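Local coordinates for protein dioxygenase (Pseudomonas brassicacearum, PDB 5V2D) that probably cleaves the central double bond of lignostilbene-type substrates with molecular oxygen, using an iron ion held by four histidines, at residues S57-F62 and H91-K96; L468-S473 and A482-P487. All coordinates share one frame; numbering follows the deposited sequence.

Contact 1: S57-F62 and H91-K96; sequences SIHGTF and HFANGK
The imidazole of His-91 meets Thr-61 at its edge: ND1 and Thr-61 OG1 are hydrogen-bonded in the ring plane at 3.0 Å, and either could be the donor. Thr-61 turns its hydroxyl to this ring by setting OG1 beside its backbone N (chi1 -57°); the two side chains cross at about a right angle. A water in the plane of both imidazoles, at their edges, bonds to NE2 of His-91 and NE2 of His-59, so the two rings are linked through solvent. Ring atom CD2 of His-59 in turn lies 3.4 Å from Phe-92 O, again at the edge. In the backbone, Gly-60 and Phe-92 form an antiparallel hydrogen-bonded pair: Phe-92 N reaches Gly-60 O at 2.8 Å, and Gly-60 N returns to Phe-92 O at 3.1 Å. Phe-92 points to the face opposite Thr-61 and His-91, where its side chain lies beside that of Ile-58, CG2 3.8 Å from Phe-92 CD1. Past the pair the chain folds into a type I' turn, Ala-93 to Lys-96, and two waters tie Ile-58 O to Asn-94 N and Gly-95 N. Strand 60-67 lies between strands 85-93 and 496-500 in an antiparallel sheet of the kind that forms a propeller blade in carotenoid-cleavage oxygenases, while Ile-58 and Phe-62 pack on Ile-441 and Ile-439 of strand 433-442.

Contact 2: L468-S473 and A482-P487; sequences LVVLDS and ARIRIP
Leu-468 lies alongside Ile-484, both side chains pointing the same way from the sheet, with Leu-468 CB 4.0 Å from Ile-484 CB. They belong to a beta hairpin, strands 465-472 and 482-486, within an antiparallel sheet that fits a blade of the beta-propeller expected for this family. The backbones of this pair exchange two hydrogen bonds, Leu-468 N to Ile-484 O and Ile-484 N to Leu-468 O, each 2.8 Å. Two residues further along the strand, at the next hydrogen-bonded pair, Val-470 N binds Ala-482 O at 2.9 Å, whereas the return bond from Ala-482 N to Val-470 O is weak. Ile-484 places CG1 beside its backbone N (chi1 -58°), and from there CD1 extends to Val-470 CG2 at 4.0 Å, joining the two hydrogen-bonded pairs on the face that carries Leu-468, Val-470, Ala-482 and Ile-484. Ile-50 of strand 50-52 also packs on Ala-482 and Ile-484. The opposite face carries Val-469 and Arg-483, a non-hydrogen-bonded pair. The arginine chain is extended from CG to NE, and its NH1 forms a salt bridge with Glu-467, while its aliphatic root stays with the valine: Arg-483 CG is 4.2 Å from Val-469 CG1.

How the contacts relate
Contact 1 and contact 2 belong to two different five-stranded antiparallel sheets that pack against each other, their centres about 12 Å apart. Leu-468 of contact 2 makes two of the three junctions: its CD1 lies 3.7 Å from Phe-62 CE2, and its CD2 lies 3.8 Å from Phe-92 CZ. Ile-484 adds the third, with CD1 3.8 Å from Phe-92 CE1, so both strands of the 468-473/482-487 hairpin touch the aromatic side of contact 1. The interface is apolar, and neither contact supplies an iron ligand. The side chain of Phe-62 is about 14 Å from the bound iron ion. His-188, His-239, His-304 and His-495 coordinate the metal; the last of these immediately precedes strand 496-500, one of the two sheet neighbours of strand 60-67.

Contact 1: S57-F62 and H91-K96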
loop_
_atom_site.group_PDB
_atom_site.type_symbol
_atom_site.label_atom_id
_atom_site.label_comp_id
_atom_site.label_asym_id
_atom_site.label_seq_id
_atom_site.Cartn_x
_atom_site.Cartn_y
_atom_site.Cartn_z
ATOM N N SER A 57 -5.265 27.536 -2.828
ATOM C CA SER A 57 -6.571 26.882 -3.011
ATOM C C SER A 57 -6.523 25.403 -2.574
ATOM O O SER A 57 -7.534 24.765 -2.539
ATOM C CB SER A 57 -6.961 26.957 -4.471
ATOM O OG SER A 57 -6.048 26.188 -5.247
ATOM N N ILE A 58 -5.372 24.820 -2.326
ATOM C CA ILE A 58 -5.323 23.404 -1.876
ATOM C C ILE A 58 -5.904 23.307 -0.475
ATOM O O ILE A 58 -5.445 24.022 0.447
ATOM C CB ILE A 58 -3.919 22.856 -1.866
ATOM C CG1 ILE A 58 -3.373 22.815 -3.312
ATOM C CG2 ILE A 58 -3.908 21.432 -1.318
ATOM C CD1 ILE A 58 -1.910 22.478 -3.405
ATOM N N HIS A 59 -6.928 22.502 -0.339
ATOM C CA HIS A 59 -7.656 22.426 0.929
ATOM C C HIS A 59 -8.066 20.992 1.183
ATOM O O HIS A 59 -8.852 20.417 0.427
ATOM C CB HIS A 59 -8.914 23.334 0.902
ATOM C CG HIS A 59 -9.635 23.417 2.216
ATOM N ND1 HIS A 59 -11.016 23.463 2.308
ATOM C CD2 HIS A 59 -9.189 23.361 3.489
ATOM C CE1 HIS A 59 -11.380 23.503 3.573
ATOM N NE2 HIS A 59 -10.291 23.430 4.315
ATOM N N GLY A 60 -7.521 20.435 2.237
ATOM C CA GLY A 60 -7.854 19.033 2.682
ATOM C C GLY A 60 -6.674 18.435 3.418
ATOM O O GLY A 60 -5.785 19.151 3.856
ATOM N N THR A 61 -6.712 17.123 3.557
ATOM C CA THR A 61 -5.710 16.429 4.390
ATOM C C THR A 61 -5.114 15.259 3.596
ATOM O O THR A 61 -5.840 14.474 2.992
ATOM C CB THR A 61 -6.347 15.942 5.706
ATOM O OG1 THR A 61 -6.918 17.029 6.401
ATOM C CG2 THR A 61 -5.300 15.289 6.582
ATOM N N PHE A 62 -3.795 15.187 3.625
ATOM C CA PHE A 62 -3.054 14.056 3.072
ATOM C C PHE A 62 -2.795 13.119 4.256
ATOM O O PHE A 62 -2.002 13.478 5.164
ATOM C CB PHE A 62 -1.739 14.539 2.493
ATOM C CG PHE A 62 -0.815 13.459 2.003
ATOM C CD1 PHE A 62 -1.256 12.199 1.644
ATOM C CD2 PHE A 62 0.515 13.698 1.888
ATOM C CE1 PHE A 62 -0.397 11.230 1.163
ATOM C CE2 PHE A 62 1.388 12.731 1.405
ATOM C CZ PHE A 62 0.935 11.502 1.021
ATOM N N HIS A 91 -2.475 18.586 7.111
ATOM C CA HIS A 91 -3.665 19.322 6.798
ATOM C C HIS A 91 -3.305 20.666 6.088
ATOM O O HIS A 91 -2.570 21.486 6.672
ATOM C CB HIS A 91 -4.435 19.625 8.063
ATOM C CG HIS A 91 -5.686 20.416 7.815
ATOM N ND1 HIS A 91 -6.735 19.927 7.054
ATOM C CD2 HIS A 91 -6.030 21.678 8.197
ATOM C CE1 HIS A 91 -7.682 20.858 6.982
ATOM N NE2 HIS A 91 -7.282 21.930 7.659
ATOM N N PHE A 92 -3.838 20.851 4.889
ATOM C CA PHE A 92 -3.557 21.988 4.023
ATOM C C PHE A 92 -4.775 22.946 4.134
ATOM O O PHE A 92 -5.922 22.567 3.876
ATOM C CB PHE A 92 -3.451 21.581 2.547
ATOM C CG PHE A 92 -2.236 20.797 2.207
ATOM C CD1 PHE A 92 -1.254 21.348 1.377
ATOM C CD2 PHE A 92 -2.049 19.519 2.618
ATOM C CE1 PHE A 92 -0.131 20.647 1.041
ATOM C CE2 PHE A 92 -0.893 18.815 2.285
ATOM C CZ PHE A 92 0.062 19.385 1.506
ATOM N N ALA A 93 -4.512 24.185 4.509
ATOM C CA ALA A 93 -5.610 25.171 4.451
ATOM C C ALA A 93 -5.039 26.527 4.170
ATOM O O ALA A 93 -4.174 27.006 4.887
ATOM C CB ALA A 93 -6.437 25.225 5.727
ATOM N N ASN A 94 -5.531 27.154 3.121
ATOM C CA ASN A 94 -5.122 28.542 2.815
ATOM C C ASN A 94 -3.615 28.830 2.790
ATOM O O ASN A 94 -3.197 29.809 3.368
ATOM C CB ASN A 94 -5.705 29.450 3.907
ATOM C CG ASN A 94 -6.820 30.068 3.417
ATOM O OD1 ASN A 94 -6.722 31.117 2.702
ATOM N ND2 ASN A 94 -7.942 29.440 3.657
ATOM N N GLY A 95 -2.795 27.950 2.231
ATOM C CA GLY A 95 -1.377 28.168 2.180
ATOM C C GLY A 95 -0.557 27.755 3.379
ATOM O O GLY A 95 0.643 27.967 3.385
ATOM N N LYS A 96 -1.212 27.173 4.392
ATOM C CA LYS A 96 -0.542 26.704 5.601
ATOM C C LYS A 96 -0.740 25.190 5.751
ATOM O O LYS A 96 -1.740 24.645 5.352
ATOM C CB LYS A 96 -1.098 27.381 6.807
ATOM C CG LYS A 96 -0.796 28.897 6.779
ATOM C CD LYS A 96 -1.296 29.579 8.055
ATOM C CE LYS A 96 -0.375 30.741 8.535
ATOM N NZ LYS A 96 0.946 30.417 9.266
HETATM O O HOH W 1 -3.083 25.676 0.689
HETATM O O HOH W 2 -7.167 26.273 1.189
HETATM O O HOH W 3 -9.335 23.650 7.199
#

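Contact 2: L468-S473 and A482-P487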
loop_
_atom_site.group_PDB
_atom_site.type_symbol
_atom_site.label_atom_id
_atom_site.label_comp_id
_atom_site.label_asym_id
_atom_site.label_seq_id
_atom_site.Cartn_x
_atom_site.Cartn_y
_atom_site.Cartn_z
ATOM N N LEU A 468 7.722 17.376 2.500
ATOM C CA LEU A 468 6.597 17.005 1.704
ATOM C C LEU A 468 6.616 17.939 0.435
ATOM O O LEU A 468 6.498 19.193 0.581
ATOM C CB LEU A 468 5.343 17.235 2.475
ATOM C CG LEU A 468 4.056 16.693 1.890
ATOM C CD1 LEU A 468 4.115 15.191 1.743
ATOM C CD2 LEU A 468 2.879 17.147 2.783
ATOM N N VAL A 469 6.858 17.369 -0.741
ATOM C CA VAL A 469 6.986 18.196 -1.953
ATOM C C VAL A 469 5.672 18.274 -2.725
ATOM O O VAL A 469 4.879 17.307 -2.730
ATOM C CB VAL A 469 8.106 17.734 -2.878
ATOM C CG1 VAL A 469 9.422 17.936 -2.147
ATOM C CG2 VAL A 469 7.928 16.327 -3.414
ATOM N N VAL A 470 5.435 19.431 -3.338
ATOM C CA VAL A 470 4.275 19.645 -4.151
ATOM C C VAL A 470 4.699 20.045 -5.568
ATOM O O VAL A 470 5.373 21.057 -5.746
ATOM C CB VAL A 470 3.415 20.770 -3.554
ATOM C CG1 VAL A 470 2.146 20.930 -4.409
ATOM C CG2 VAL A 470 3.071 20.526 -2.069
ATOM N N LEU A 471 4.336 19.238 -6.554
ATOM C CA LEU A 471 4.679 19.483 -7.985
ATOM C C LEU A 471 3.411 19.753 -8.739
ATOM O O LEU A 471 2.288 19.376 -8.329
ATOM C CB LEU A 471 5.394 18.289 -8.624
ATOM C CG LEU A 471 6.848 18.117 -8.209
ATOM C CD1 LEU A 471 7.008 17.649 -6.731
ATOM C CD2 LEU A 471 7.506 17.129 -9.163
ATOM N N ASP A 472 3.587 20.478 -9.854
ATOM C CA ASP A 472 2.451 20.807 -10.718
ATOM C C ASP A 472 2.473 19.790 -11.807
ATOM O O ASP A 472 3.533 19.649 -12.464
ATOM C CB ASP A 472 2.647 22.252 -11.318
ATOM C CG ASP A 472 1.376 22.750 -11.983
ATOM O OD1 ASP A 472 0.778 22.049 -12.837
ATOM O OD2 ASP A 472 0.901 23.844 -11.595
ATOM N N SER A 473 1.344 19.119 -12.059
ATOM C CA SER A 473 1.285 18.035 -13.060
ATOM C C SER A 473 1.575 18.523 -14.494
ATOM O O SER A 473 2.010 17.720 -15.323
ATOM C CB SER A 473 -0.071 17.352 -13.140
ATOM O OG SER A 473 -1.126 18.233 -13.489
ATOM N N ALA A 482 6.510 23.893 -4.302
ATOM C CA ALA A 482 6.601 24.124 -2.856
ATOM C C ALA A 482 7.236 22.929 -2.190
ATOM O O ALA A 482 6.999 21.793 -2.581
ATOM C CB ALA A 482 5.243 24.371 -2.258
ATOM N N ARG A 483 8.114 23.191 -1.248
ATOM C CA ARG A 483 8.716 22.167 -0.388
ATOM C C ARG A 483 8.355 22.460 1.042
ATOM O O ARG A 483 8.707 23.512 1.576
ATOM C CB ARG A 483 10.230 22.133 -0.504
ATOM C CG ARG A 483 10.755 21.874 -1.932
ATOM C CD ARG A 483 12.245 21.920 -1.889
ATOM N NE ARG A 483 12.916 21.641 -3.132
ATOM C CZ ARG A 483 13.600 20.525 -3.387
ATOM N NH1 ARG A 483 13.719 19.519 -2.543
ATOM N NH2 ARG A 483 14.154 20.378 -4.537
ATOM N N ILE A 484 7.611 21.532 1.645
ATOM C CA ILE A 484 7.155 21.689 3.028
ATOM C C ILE A 484 8.132 20.963 3.952
ATOM O O ILE A 484 8.235 19.727 3.908
ATOM C CB ILE A 484 5.725 21.170 3.159
ATOM C CG1 ILE A 484 4.808 21.930 2.192
ATOM C CG2 ILE A 484 5.241 21.265 4.562
ATOM C CD1 ILE A 484 3.588 21.043 1.874
ATOM N N ARG A 485 8.883 21.724 4.769
ATOM C CA ARG A 485 9.967 21.122 5.537
ATOM C C ARG A 485 9.348 20.495 6.802
ATOM O O ARG A 485 8.447 21.062 7.385
ATOM C CB ARG A 485 11.001 22.141 5.947
ATOM C CG ARG A 485 11.828 22.695 4.799
ATOM C CD ARG A 485 13.026 23.501 5.390
ATOM N NE ARG A 485 13.613 24.281 4.303
ATOM C CZ ARG A 485 13.300 25.524 3.963
ATOM N NH1 ARG A 485 12.439 26.244 4.669
ATOM N NH2 ARG A 485 13.937 26.084 2.938
ATOM N N ILE A 486 9.790 19.312 7.129
ATOM C CA ILE A 486 9.324 18.567 8.332
ATOM C C ILE A 486 10.519 18.558 9.253
ATOM O O ILE A 486 11.623 18.216 8.839
ATOM C CB ILE A 486 8.891 17.162 7.936
ATOM C CG1 ILE A 486 7.745 17.274 6.932
ATOM C CG2 ILE A 486 8.298 16.445 9.150
ATOM C CD1 ILE A 486 7.660 16.126 6.028
ATOM N N PRO A 487 10.321 18.901 10.534
ATOM C CA PRO A 487 11.437 19.043 11.427
ATOM C C PRO A 487 12.014 17.748 12.005
ATOM O O PRO A 487 12.919 17.781 12.858
ATOM C CB PRO A 487 10.836 19.876 12.534
ATOM C CG PRO A 487 9.407 19.583 12.512
ATOM C CD PRO A 487 9.083 19.441 11.090
#